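Local coordinates for protein aminopentol aminotransferase (Sphingopyxis macrogoltabida, PDB 6HBV) that catalyses the pyridoxal phosphate-dependent deamination of aminopentol, the hydrolysed form of fumonisin B1, to its 2-keto derivative, with pyruvate as preferred amino acceptor, at residues Leu227-Val232 with Cys242-Leu247; Ala234-Ala239 with Ser254-Cys259; Ala144-Ser149 with Ala191-Pro196. All coordinates share one frame; numbering follows the deposited sequence.

Interaction 1 (Leu227-Val232 with Cys242-Leu247); sequences LVVDDV and CSWTHL. With PLP (pyridoxal-5'-phosphate), chain C; PMP (4'-deoxy-4'-aminopyridoxal-5'-phosphate), chain D.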
loop_
_atom_site.group_PDB
_atom_site.type_symbol
_atom_site.label_atom_id
_atom_site.label_comp_id
_atom_site.label_asym_id
_atom_site.label_seq_id
_atom_site.Cartn_x
_atom_site.Cartn_y
_atom_site.Cartn_z
ATOM N N LEU A 227 -23.448 2.377 -5.362
ATOM C CA LEU A 227 -23.375 1.337 -4.328
ATOM C C LEU A 227 -21.991 0.670 -4.342
ATOM O O LEU A 227 -21.583 0.096 -5.360
ATOM C CB LEU A 227 -24.437 0.274 -4.558
ATOM C CG LEU A 227 -24.521 -0.804 -3.474
ATOM C CD1 LEU A 227 -24.664 -0.218 -2.076
ATOM C CD2 LEU A 227 -25.668 -1.750 -3.756
ATOM N N VAL A 228 -21.301 0.761 -3.207
ATOM C CA VAL A 228 -19.958 0.206 -3.029
ATOM C C VAL A 228 -20.009 -0.886 -1.964
ATOM O O VAL A 228 -20.289 -0.588 -0.793
ATOM C CB VAL A 228 -18.957 1.299 -2.651
ATOM C CG1 VAL A 228 -17.535 0.760 -2.643
ATOM C CG2 VAL A 228 -19.080 2.539 -3.549
ATOM N N VAL A 229 -19.731 -2.136 -2.372
ATOM C CA VAL A 229 -19.575 -3.207 -1.416
ATOM C C VAL A 229 -18.085 -3.337 -1.094
ATOM O O VAL A 229 -17.249 -3.538 -1.984
ATOM C CB VAL A 229 -20.180 -4.530 -1.896
ATOM C CG1 VAL A 229 -19.727 -5.706 -1.050
ATOM C CG2 VAL A 229 -21.695 -4.467 -1.906
ATOM N N ASP A 230 -17.760 -3.221 0.188
ATOM C CA ASP A 230 -16.383 -3.369 0.644
ATOM C C ASP A 230 -16.182 -4.835 1.027
ATOM O O ASP A 230 -16.518 -5.233 2.137
ATOM C CB ASP A 230 -16.075 -2.432 1.790
ATOM C CG ASP A 230 -14.664 -2.570 2.314
ATOM O OD1 ASP A 230 -13.936 -3.466 1.801
ATOM O OD2 ASP A 230 -14.330 -1.794 3.215
ATOM N N ASP A 231 -15.638 -5.601 0.082
ATOM C CA ASP A 231 -15.421 -7.024 0.196
ATOM C C ASP A 231 -13.957 -7.332 0.562
ATOM O O ASP A 231 -13.505 -8.463 0.333
ATOM C CB ASP A 231 -15.831 -7.756 -1.083
ATOM C CG ASP A 231 -16.937 -8.774 -0.867
ATOM O OD1 ASP A 231 -16.982 -9.405 0.234
ATOM O OD2 ASP A 231 -17.759 -8.939 -1.811
ATOM N N VAL A 232 -13.230 -6.364 1.130
ATOM C CA VAL A 232 -11.825 -6.584 1.439
ATOM C C VAL A 232 -11.667 -7.724 2.445
ATOM O O VAL A 232 -10.718 -8.543 2.333
ATOM C CB VAL A 232 -11.127 -5.286 1.889
ATOM C CG1 VAL A 232 -9.759 -5.558 2.455
ATOM C CG2 VAL A 232 -11.001 -4.287 0.760
ATOM N N CYS A 242 -18.736 -11.392 -5.523
ATOM C CA CYS A 242 -19.077 -10.431 -4.513
ATOM C C CYS A 242 -19.971 -11.098 -3.460
ATOM O O CYS A 242 -20.878 -11.864 -3.814
ATOM C CB CYS A 242 -19.790 -9.257 -5.142
ATOM S SG CYS A 242 -20.273 -7.964 -3.960
ATOM N N SER A 243 -19.707 -10.809 -2.183
ATOM C CA SER A 243 -20.377 -11.486 -1.105
ATOM C C SER A 243 -21.885 -11.159 -1.035
ATOM O O SER A 243 -22.567 -11.829 -0.279
ATOM C CB SER A 243 -19.719 -11.147 0.175
ATOM O OG SER A 243 -18.349 -11.511 0.123
ATOM N N TRP A 244 -22.393 -10.173 -1.771
ATOM C CA TRP A 244 -23.876 -9.962 -1.871
ATOM C C TRP A 244 -24.531 -10.786 -2.998
ATOM O O TRP A 244 -25.730 -10.601 -3.282
ATOM C CB TRP A 244 -24.216 -8.472 -1.938
ATOM C CG TRP A 244 -24.354 -7.873 -0.571
ATOM C CD1 TRP A 244 -24.063 -8.484 0.616
ATOM C CD2 TRP A 244 -24.821 -6.559 -0.237
ATOM N NE1 TRP A 244 -24.313 -7.646 1.665
ATOM C CE2 TRP A 244 -24.776 -6.454 1.177
ATOM C CE3 TRP A 244 -25.268 -5.466 -0.982
ATOM C CZ2 TRP A 244 -25.165 -5.301 1.855
ATOM C CZ3 TRP A 244 -25.649 -4.325 -0.311
ATOM C CH2 TRP A 244 -25.592 -4.248 1.080
ATOM N N THR A 245 -23.791 -11.697 -3.646
ATOM C CA THR A 245 -24.345 -12.424 -4.776
ATOM C C THR A 245 -25.589 -13.199 -4.344
ATOM O O THR A 245 -26.561 -13.187 -5.073
ATOM C CB THR A 245 -23.365 -13.414 -5.414
ATOM O OG1 THR A 245 -22.250 -12.638 -5.853
ATOM C CG2 THR A 245 -23.945 -14.108 -6.627
ATOM N N HIS A 246 -25.535 -13.852 -3.179
ATOM C CA HIS A 246 -26.639 -14.693 -2.693
ATOM C C HIS A 246 -27.884 -13.863 -2.331
ATOM O O HIS A 246 -28.971 -14.424 -2.249
ATOM C CB HIS A 246 -26.218 -15.556 -1.498
ATOM C CG HIS A 246 -25.165 -16.570 -1.824
ATOM N ND1 HIS A 246 -23.910 -16.563 -1.218
ATOM C CD2 HIS A 246 -25.162 -17.617 -2.683
ATOM C CE1 HIS A 246 -23.189 -17.561 -1.691
ATOM N NE2 HIS A 246 -23.933 -18.220 -2.588
ATOM N N LEU A 247 -27.754 -12.552 -2.113
ATOM C CA LEU A 247 -28.950 -11.660 -1.916
ATOM C C LEU A 247 -29.543 -11.138 -3.235
ATOM O O LEU A 247 -30.581 -10.470 -3.233
ATOM C CB LEU A 247 -28.543 -10.489 -1.020
ATOM C CG LEU A 247 -28.025 -10.863 0.368
ATOM C CD1 LEU A 247 -27.686 -9.599 1.148
ATOM C CD2 LEU A 247 -29.035 -11.702 1.136
HETATM N N1 PLP C . -12.124 -2.567 4.454
HETATM C C2 PLP C . -12.408 -3.719 5.073
HETATM C C2A PLP C . -13.849 -4.146 5.218
HETATM C C3 PLP C . -11.331 -4.568 5.610
HETATM O O3 PLP C . -11.569 -5.737 6.243
HETATM C C4 PLP C . -9.938 -4.125 5.452
HETATM C C4A PLP C . -8.832 -4.967 5.985
HETATM C C5 PLP C . -9.754 -2.838 4.749
HETATM C C6 PLP C . -10.860 -2.121 4.284
HETATM C C5A PLP C . -8.395 -2.232 4.501
HETATM O O4P PLP C . -7.488 -3.123 3.833
HETATM P P PLP C . -5.947 -2.780 4.180
HETATM O O1P PLP C . -5.729 -3.188 5.584
HETATM O O2P PLP C . -5.790 -1.274 3.944
HETATM O O3P PLP C . -5.084 -3.621 3.274
HETATM N N1 PMP D . -12.049 -2.829 4.345
HETATM C C2 PMP D . -12.246 -3.849 5.197
HETATM C C2A PMP D . -13.609 -4.501 5.271
HETATM C C3 PMP D . -11.155 -4.330 6.051
HETATM O O3 PMP D . -11.318 -5.347 6.914
HETATM C C4 PMP D . -9.842 -3.664 5.945
HETATM C C4A PMP D . -8.675 -4.104 6.790
HETATM N N4A PMP D . -9.080 -4.686 8.056
HETATM C C5 PMP D . -9.731 -2.555 4.978
HETATM C C6 PMP D . -10.851 -2.188 4.218
HETATM C C5A PMP D . -8.412 -1.814 4.810
HETATM O O4P PMP D . -7.434 -2.680 4.205
HETATM P P PMP D . -5.877 -2.441 4.498
HETATM O O1P PMP D . -5.251 -3.577 3.722
HETATM O O2P PMP D . -5.498 -1.025 4.056
HETATM O O3P PMP D . -5.699 -2.608 5.948
#
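The carboxylate of Asp231 closes on the backbone and side chain of Ser243 like a two-pronged clamp. Its OD2 accepts from Ser243 N at 2.7 Å, nearly straight at 172°, through the syn lone pair, while OD1 takes the hydroxyl OG of Ser243 at 2.5 Å, also on the syn side but 17° out of the carboxylate plane. OG stands beside its own N (chi1 -58°), which lets one serine answer both oxygens. Aspartate suits the place because its short chain brings two acceptors to the start of the type I turn Cys242-Thr245. Beside this tight polar end the packing is apolar and looser: Val229 CG1 rests 3.7 Å from Cys242 SG, Val229 CG2 meets the Trp244 ring obliquely, 3.8 Å from CE3, and Leu227 CD2 only reaches the ring's edge at CZ3, 4.3 Å away. Beyond the tryptophan the segment turns outward through Thr245 to the exposed His246. Trp244 NE1 is satisfied by Pro196 O. On the strand's other side Asp230 OD2, 2.6 Å from PLP N1, would probably stabilise a protonated pyridine nitrogen, whereas Asp231 turns its carboxylate to the N and OG of Ser243, which probably offsets its buried negative charge.

Interaction 2 (Ala234-Ala239 with Ser254-Cys259); sequences AGFRVA and SCWGKC. With PLP (pyridoxal-5'-phosphate), chain C; PMP (4'-deoxy-4'-aminopyridoxal-5'-phosphate), chain D.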
loop_
_atom_site.group_PDB
_atom_site.type_symbol
_atom_site.label_atom_id
_atom_site.label_comp_id
_atom_site.label_asym_id
_atom_site.label_seq_id
_atom_site.Cartn_x
_atom_site.Cartn_y
_atom_site.Cartn_z
ATOM N N ALA A 234 -14.335 -10.043 3.566
ATOM C CA ALA A 234 -15.192 -11.248 3.346
ATOM C C ALA A 234 -14.992 -11.869 1.963
ATOM O O ALA A 234 -15.381 -13.015 1.759
ATOM C CB ALA A 234 -16.629 -10.858 3.509
ATOM N N GLY A 235 -14.386 -11.113 1.027
ATOM C CA GLY A 235 -14.228 -11.548 -0.325
ATOM C C GLY A 235 -13.588 -12.927 -0.400
ATOM O O GLY A 235 -12.562 -13.188 0.204
ATOM N N PHE A 236 -14.244 -13.798 -1.163
ATOM C CA PHE A 236 -13.837 -15.149 -1.454
ATOM C C PHE A 236 -13.997 -16.105 -0.262
ATOM O O PHE A 236 -13.646 -17.306 -0.405
ATOM C CB PHE A 236 -12.442 -15.157 -2.109
ATOM C CG PHE A 236 -12.426 -14.465 -3.446
ATOM C CD1 PHE A 236 -13.333 -14.800 -4.444
ATOM C CD2 PHE A 236 -11.495 -13.473 -3.719
ATOM C CE1 PHE A 236 -13.316 -14.164 -5.668
ATOM C CE2 PHE A 236 -11.484 -12.845 -4.952
ATOM C CZ PHE A 236 -12.388 -13.184 -5.928
ATOM N N ARG A 237 -14.507 -15.664 0.898
ATOM C CA ARG A 237 -14.893 -16.630 1.932
ATOM C C ARG A 237 -16.428 -16.716 2.056
ATOM O O ARG A 237 -16.949 -17.595 2.715
ATOM C CB ARG A 237 -14.276 -16.324 3.292
ATOM C CG ARG A 237 -12.840 -16.790 3.423
ATOM C CD ARG A 237 -12.330 -16.492 4.823
ATOM N NE ARG A 237 -10.967 -16.921 4.995
ATOM C CZ ARG A 237 -9.893 -16.166 4.765
ATOM N NH1 ARG A 237 -10.028 -14.947 4.261
ATOM N NH2 ARG A 237 -8.691 -16.645 5.057
ATOM N N VAL A 238 -17.141 -15.803 1.420
ATOM C CA VAL A 238 -18.640 -15.889 1.323
ATOM C C VAL A 238 -19.024 -16.586 0.009
ATOM O O VAL A 238 -19.892 -17.480 0.007
ATOM C CB VAL A 238 -19.303 -14.503 1.464
ATOM C CG1 VAL A 238 -20.821 -14.560 1.189
ATOM C CG2 VAL A 238 -19.035 -13.918 2.852
ATOM N N ALA A 239 -18.401 -16.201 -1.099
ATOM C CA ALA A 239 -18.748 -16.711 -2.417
ATOM C C ALA A 239 -17.542 -16.590 -3.341
ATOM O O ALA A 239 -16.534 -16.035 -2.938
ATOM C CB ALA A 239 -19.927 -15.947 -2.970
ATOM N N SER A 254 -17.029 -2.723 -6.205
ATOM C CA SER A 254 -16.671 -3.585 -5.086
ATOM C C SER A 254 -15.156 -3.474 -4.852
ATOM O O SER A 254 -14.338 -3.361 -5.789
ATOM C CB SER A 254 -17.129 -4.997 -5.264
ATOM O OG SER A 254 -16.621 -5.532 -6.463
ATOM N N CYS A 255 -14.796 -3.506 -3.570
ATOM C CA CYS A 255 -13.383 -3.385 -3.140
ATOM C C CYS A 255 -12.938 -4.736 -2.606
ATOM O O CYS A 255 -13.672 -5.396 -1.843
ATOM C CB CYS A 255 -13.214 -2.340 -2.046
ATOM S SG CYS A 255 -13.833 -0.685 -2.449
ATOM N N TRP A 256 -11.727 -5.140 -3.007
ATOM C CA TRP A 256 -11.176 -6.436 -2.753
ATOM C C TRP A 256 -9.731 -6.286 -2.274
ATOM O O TRP A 256 -9.044 -5.338 -2.613
ATOM C CB TRP A 256 -11.183 -7.294 -4.014
ATOM C CG TRP A 256 -12.538 -7.516 -4.591
ATOM C CD1 TRP A 256 -13.263 -6.643 -5.339
ATOM C CD2 TRP A 256 -13.328 -8.698 -4.456
ATOM N NE1 TRP A 256 -14.457 -7.213 -5.678
ATOM C CE2 TRP A 256 -14.529 -8.468 -5.158
ATOM C CE3 TRP A 256 -13.140 -9.932 -3.818
ATOM C CZ2 TRP A 256 -15.533 -9.428 -5.233
ATOM C CZ3 TRP A 256 -14.136 -10.876 -3.896
ATOM C CH2 TRP A 256 -15.313 -10.624 -4.593
ATOM N N GLY A 257 -9.302 -7.264 -1.478
ATOM C CA GLY A 257 -7.950 -7.253 -0.926
ATOM C C GLY A 257 -7.721 -8.493 -0.084
ATOM O O GLY A 257 -8.450 -9.504 -0.237
ATOM N N LYS A 258 -6.705 -8.374 0.772
ATOM C CA LYS A 258 -6.241 -9.378 1.755
ATOM C C LYS A 258 -5.836 -10.709 1.100
ATOM O O LYS A 258 -4.666 -11.009 1.083
ATOM C CB LYS A 258 -7.266 -9.524 2.888
ATOM C CG LYS A 258 -7.361 -8.291 3.785
ATOM C CD LYS A 258 -8.314 -8.403 4.956
ATOM C CE LYS A 258 -8.052 -7.395 6.058
ATOM N NZ LYS A 258 -8.995 -6.243 6.065
ATOM N N CYS A 259 -6.790 -11.490 0.580
ATOM C CA CYS A 259 -6.557 -12.929 0.344
ATOM C C CYS A 259 -6.539 -13.320 -1.125
ATOM O O CYS A 259 -6.298 -14.505 -1.408
ATOM C CB CYS A 259 -7.581 -13.773 1.100
ATOM S SG CYS A 259 -9.214 -13.849 0.322
HETATM N N1 PLP C . -12.124 -2.567 4.454
HETATM C C2 PLP C . -12.408 -3.719 5.073
HETATM C C2A PLP C . -13.849 -4.146 5.218
HETATM C C3 PLP C . -11.331 -4.568 5.610
HETATM O O3 PLP C . -11.569 -5.737 6.243
HETATM C C4 PLP C . -9.938 -4.125 5.452
HETATM C C4A PLP C . -8.832 -4.967 5.985
HETATM C C5 PLP C . -9.754 -2.838 4.749
HETATM C C6 PLP C . -10.860 -2.121 4.284
HETATM C C5A PLP C . -8.395 -2.232 4.501
HETATM O O4P PLP C . -7.488 -3.123 3.833
HETATM P P PLP C . -5.947 -2.780 4.180
HETATM O O1P PLP C . -5.729 -3.188 5.584
HETATM O O2P PLP C . -5.790 -1.274 3.944
HETATM O O3P PLP C . -5.084 -3.621 3.274
HETATM N N1 PMP D . -12.049 -2.829 4.345
HETATM C C2 PMP D . -12.246 -3.849 5.197
HETATM C C2A PMP D . -13.609 -4.501 5.271
HETATM C C3 PMP D . -11.155 -4.330 6.051
HETATM O O3 PMP D . -11.318 -5.347 6.914
HETATM C C4 PMP D . -9.842 -3.664 5.945
HETATM C C4A PMP D . -8.675 -4.104 6.790
HETATM N N4A PMP D . -9.080 -4.686 8.056
HETATM C C5 PMP D . -9.731 -2.555 4.978
HETATM C C6 PMP D . -10.851 -2.188 4.218
HETATM C C5A PMP D . -8.412 -1.814 4.810
HETATM O O4P PMP D . -7.434 -2.680 4.205
HETATM P P PMP D . -5.877 -2.441 4.498
HETATM O O1P PMP D . -5.251 -3.577 3.722
HETATM O O2P PMP D . -5.498 -1.025 4.056
HETATM O O3P PMP D . -5.699 -2.608 5.948
#
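The turn that follows strand 253-256 and carries Lys258, where the cofactor is joined to the protein, is backed by the loop 234-239 through Trp256 and Cys259. Trp256 CZ3 sits over the centre of one face of the Phe236 ring, 3.4 Å above its plane; the two planes are inclined at 36°, and the six-membered rings have centroids 4.6 Å apart. Gly235 CA comes within 3.6 Å of the same CZ3, and a side chain there would run into the indole. The indole is held in its rotation by NE1, which donates to Ser254 OG at 2.9 Å. An alanine in place of Phe236 is likely to open a gap over CZ3 and leave that end of the indole less firmly held. Cys259 SG, small enough to fit against backbone, approaches Gly235 O at 3.4 Å, and Cys259 CB lies 4.2 Å from Arg237 NH1, whose guanidinium is bound by Leu380 O and Gly63 O. Between Trp256 and Cys259, Lys258 NZ bonds covalently to PLP C4A and also donates to PLP O3 at 2.6 Å. This internal aldimine, on a lysine just past a sheet strand, is typical of PLP-dependent aminotransferases, class III among them.

Interaction 3 (Ala144-Ser149 with Ala191-Pro196); sequences AYHGAS and AVFATP. With PMP (4'-deoxy-4'-aminopyridoxal-5'-phosphate), chain D; PLP (pyridoxal-5'-phosphate), chain C.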
loop_
_atom_site.group_PDB
_atom_site.type_symbol
_atom_site.label_atom_id
_atom_site.label_comp_id
_atom_site.label_asym_id
_atom_site.label_seq_id
_atom_site.Cartn_x
_atom_site.Cartn_y
_atom_site.Cartn_z
ATOM N N ALA A 144 -18.380 1.012 10.968
ATOM C CA ALA A 144 -17.868 0.102 9.923
ATOM C C ALA A 144 -16.421 0.490 9.590
ATOM O O ALA A 144 -16.094 1.679 9.422
ATOM C CB ALA A 144 -18.735 0.139 8.686
ATOM N N TYR A 145 -15.562 -0.518 9.489
ATOM C CA TYR A 145 -14.136 -0.310 9.154
ATOM C C TYR A 145 -13.944 -0.433 7.650
ATOM O O TYR A 145 -14.197 -1.491 7.088
ATOM C CB TYR A 145 -13.271 -1.352 9.873
ATOM C CG TYR A 145 -11.784 -1.123 9.699
ATOM C CD1 TYR A 145 -11.101 -0.328 10.597
ATOM C CD2 TYR A 145 -11.063 -1.689 8.649
ATOM C CE1 TYR A 145 -9.740 -0.089 10.481
ATOM C CE2 TYR A 145 -9.697 -1.457 8.519
ATOM C CZ TYR A 145 -9.042 -0.657 9.436
ATOM O OH TYR A 145 -7.704 -0.393 9.363
ATOM N N HIS A 146 -13.500 0.655 7.006
ATOM C CA HIS A 146 -13.210 0.656 5.594
ATOM C C HIS A 146 -11.731 0.948 5.303
ATOM O O HIS A 146 -11.346 1.099 4.138
ATOM C CB HIS A 146 -14.117 1.673 4.896
ATOM C CG HIS A 146 -15.548 1.288 4.884
ATOM N ND1 HIS A 146 -15.960 0.154 4.253
ATOM C CD2 HIS A 146 -16.643 1.870 5.409
ATOM C CE1 HIS A 146 -17.273 0.032 4.387
ATOM N NE2 HIS A 146 -17.724 1.075 5.090
ATOM N N GLY A 147 -10.904 1.035 6.341
ATOM C CA GLY A 147 -9.463 1.372 6.184
ATOM C C GLY A 147 -9.013 2.323 7.272
ATOM O O GLY A 147 -9.780 2.647 8.189
ATOM N N ALA A 148 -7.772 2.781 7.180
ATOM C CA ALA A 148 -7.238 3.623 8.203
ATOM C C ALA A 148 -6.696 4.912 7.576
ATOM O O ALA A 148 -5.664 5.416 7.997
ATOM C CB ALA A 148 -6.155 2.883 8.987
ATOM N N SER A 149 -7.407 5.425 6.574
ATOM C CA SER A 149 -7.115 6.737 5.997
ATOM C C SER A 149 -7.750 7.832 6.865
ATOM O O SER A 149 -8.611 7.595 7.721
ATOM C CB SER A 149 -7.655 6.810 4.587
ATOM O OG SER A 149 -7.211 5.706 3.802
ATOM N N ALA A 191 -22.160 8.175 -2.820
ATOM C CA ALA A 191 -22.032 6.727 -2.663
ATOM C C ALA A 191 -22.553 6.253 -1.310
ATOM O O ALA A 191 -22.546 7.004 -0.320
ATOM C CB ALA A 191 -20.588 6.303 -2.806
ATOM N N VAL A 192 -22.996 4.993 -1.299
ATOM C CA VAL A 192 -23.204 4.176 -0.104
ATOM C C VAL A 192 -22.102 3.099 -0.051
ATOM O O VAL A 192 -21.969 2.310 -0.987
ATOM C CB VAL A 192 -24.570 3.463 -0.138
ATOM C CG1 VAL A 192 -24.746 2.551 1.069
ATOM C CG2 VAL A 192 -25.721 4.460 -0.207
ATOM N N PHE A 193 -21.341 3.076 1.034
ATOM C CA PHE A 193 -20.424 1.972 1.346
ATOM C C PHE A 193 -21.098 1.012 2.321
ATOM O O PHE A 193 -21.703 1.461 3.307
ATOM C CB PHE A 193 -19.156 2.475 2.037
ATOM C CG PHE A 193 -18.143 3.054 1.093
ATOM C CD1 PHE A 193 -18.415 4.207 0.393
ATOM C CD2 PHE A 193 -16.911 2.430 0.909
ATOM C CE1 PHE A 193 -17.475 4.737 -0.479
ATOM C CE2 PHE A 193 -15.978 2.969 0.033
ATOM C CZ PHE A 193 -16.254 4.113 -0.659
ATOM N N ALA A 194 -20.993 -0.289 2.045
ATOM C CA ALA A 194 -21.472 -1.337 2.929
ATOM C C ALA A 194 -20.504 -2.513 2.878
ATOM O O ALA A 194 -20.153 -2.968 1.784
ATOM C CB ALA A 194 -22.850 -1.797 2.550
ATOM N N THR A 195 -20.098 -2.985 4.062
ATOM C CA THR A 195 -19.527 -4.326 4.203
ATOM C C THR A 195 -20.650 -5.321 3.957
ATOM O O THR A 195 -21.830 -5.051 4.251
ATOM C CB THR A 195 -18.770 -4.487 5.524
ATOM O OG1 THR A 195 -19.694 -4.443 6.609
ATOM C CG2 THR A 195 -17.701 -3.432 5.652
ATOM N N PRO A 196 -20.342 -6.505 3.408
ATOM C CA PRO A 196 -21.402 -7.465 3.082
ATOM C C PRO A 196 -22.077 -8.145 4.284
ATOM O O PRO A 196 -23.194 -8.639 4.110
ATOM C CB PRO A 196 -20.697 -8.466 2.175
ATOM C CG PRO A 196 -19.246 -8.407 2.587
ATOM C CD PRO A 196 -18.983 -6.994 3.062
HETATM N N1 PMP D . -12.049 -2.829 4.345
HETATM C C2 PMP D . -12.246 -3.849 5.197
HETATM C C2A PMP D . -13.609 -4.501 5.271
HETATM C C3 PMP D . -11.155 -4.330 6.051
HETATM O O3 PMP D . -11.318 -5.347 6.914
HETATM C C4 PMP D . -9.842 -3.664 5.945
HETATM C C4A PMP D . -8.675 -4.104 6.790
HETATM N N4A PMP D . -9.080 -4.686 8.056
HETATM C C5 PMP D . -9.731 -2.555 4.978
HETATM C C6 PMP D . -10.851 -2.188 4.218
HETATM C C5A PMP D . -8.412 -1.814 4.810
HETATM O O4P PMP D . -7.434 -2.680 4.205
HETATM P P PMP D . -5.877 -2.441 4.498
HETATM O O1P PMP D . -5.251 -3.577 3.722
HETATM O O2P PMP D . -5.498 -1.025 4.056
HETATM O O3P PMP D . -5.699 -2.608 5.948
HETATM N N1 PLP C . -12.124 -2.567 4.454
HETATM C C2 PLP C . -12.408 -3.719 5.073
HETATM C C2A PLP C . -13.849 -4.146 5.218
HETATM C C3 PLP C . -11.331 -4.568 5.610
HETATM O O3 PLP C . -11.569 -5.737 6.243
HETATM C C4 PLP C . -9.938 -4.125 5.452
HETATM C C4A PLP C . -8.832 -4.967 5.985
HETATM C C5 PLP C . -9.754 -2.838 4.749
HETATM C C6 PLP C . -10.860 -2.121 4.284
HETATM C C5A PLP C . -8.395 -2.232 4.501
HETATM O O4P PLP C . -7.488 -3.123 3.833
HETATM P P PLP C . -5.947 -2.780 4.180
HETATM O O1P PLP C . -5.729 -3.188 5.584
HETATM O O2P PLP C . -5.790 -1.274 3.944
HETATM O O3P PLP C . -5.084 -3.621 3.274
HETATM O O HOH W 1 -20.293 1.164 5.672
#
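His146, Thr195 and Phe193 carry this contact, the imidazole wedged between the other two side chains. Phe193 presents its ring edge to the imidazole face in a T-shaped pair: CD2 stands 4.1 Å above the centre of the histidine ring, the planes meeting at 66° with centroids 5.4 Å apart. Phe193 CB lies 3.7 Å from His146 NE2. Thr195 meets the imidazole obliquely through its methyl, CG2 coming 3.7 Å from His146 CE1. With CG2 anti to the carbonyl carbon and OG1 between N and C (chi1 68°), the threonine offers its apolar branch to histidine and to the cofactor methyl C2A of PLP, while OG1 turns to Phe197 O. A beta-branched residue suits this double demand. The two imidazole nitrogens find partners in different directions. ND1 is hydrogen-bonded to Asp230 OD2, the carboxylate oxygen closest to the cofactor's N1, so His146 is a second-shell residue that would be expected to hold that aspartate in place. NE2 meets a water in the ring plane at 2.6 Å, and the water donates to Phe193 O, tying the loop to the strand without any direct hydrogen bond between the segments. Just before it in the loop, Tyr145 sets its ring edge against PLP C5, and Tyr145 CE2 comes within 3.3 Å of PMP N4A. The loop that follows strand 137-141 thus folds over the C-terminal end of strand 189-194, which lies between strands 137-141 and 226-230 of the central sheet, while helix 118-133 packs on Phe193 through Thr122 and Ala125.

All three contacts gather at one end of the large mixed sheet, round a single cofactor site modelled as both PLP and PMP. Interactions 1 and 3 meet through Asp230 OD2, 2.7 Å from His146 ND1, and their strands are paired by Val228 N to Val192 O at 2.8 Å; their centres lie about 11 Å apart. Interaction 2 is joined to interaction 1 across the neighbouring strand, Val229 O to Cys255 N at 2.9 Å, with centres about 9 Å apart. Interactions 2 and 3 touch more lightly, Ala234 CB against Pro196 CG at 3.7 Å. Interactions 1 and 3 jointly attend the pyridine nitrogen, through Asp230 and His146; interaction 2 carries the lysine bonded to C4A, and the second subunit adds Ser287.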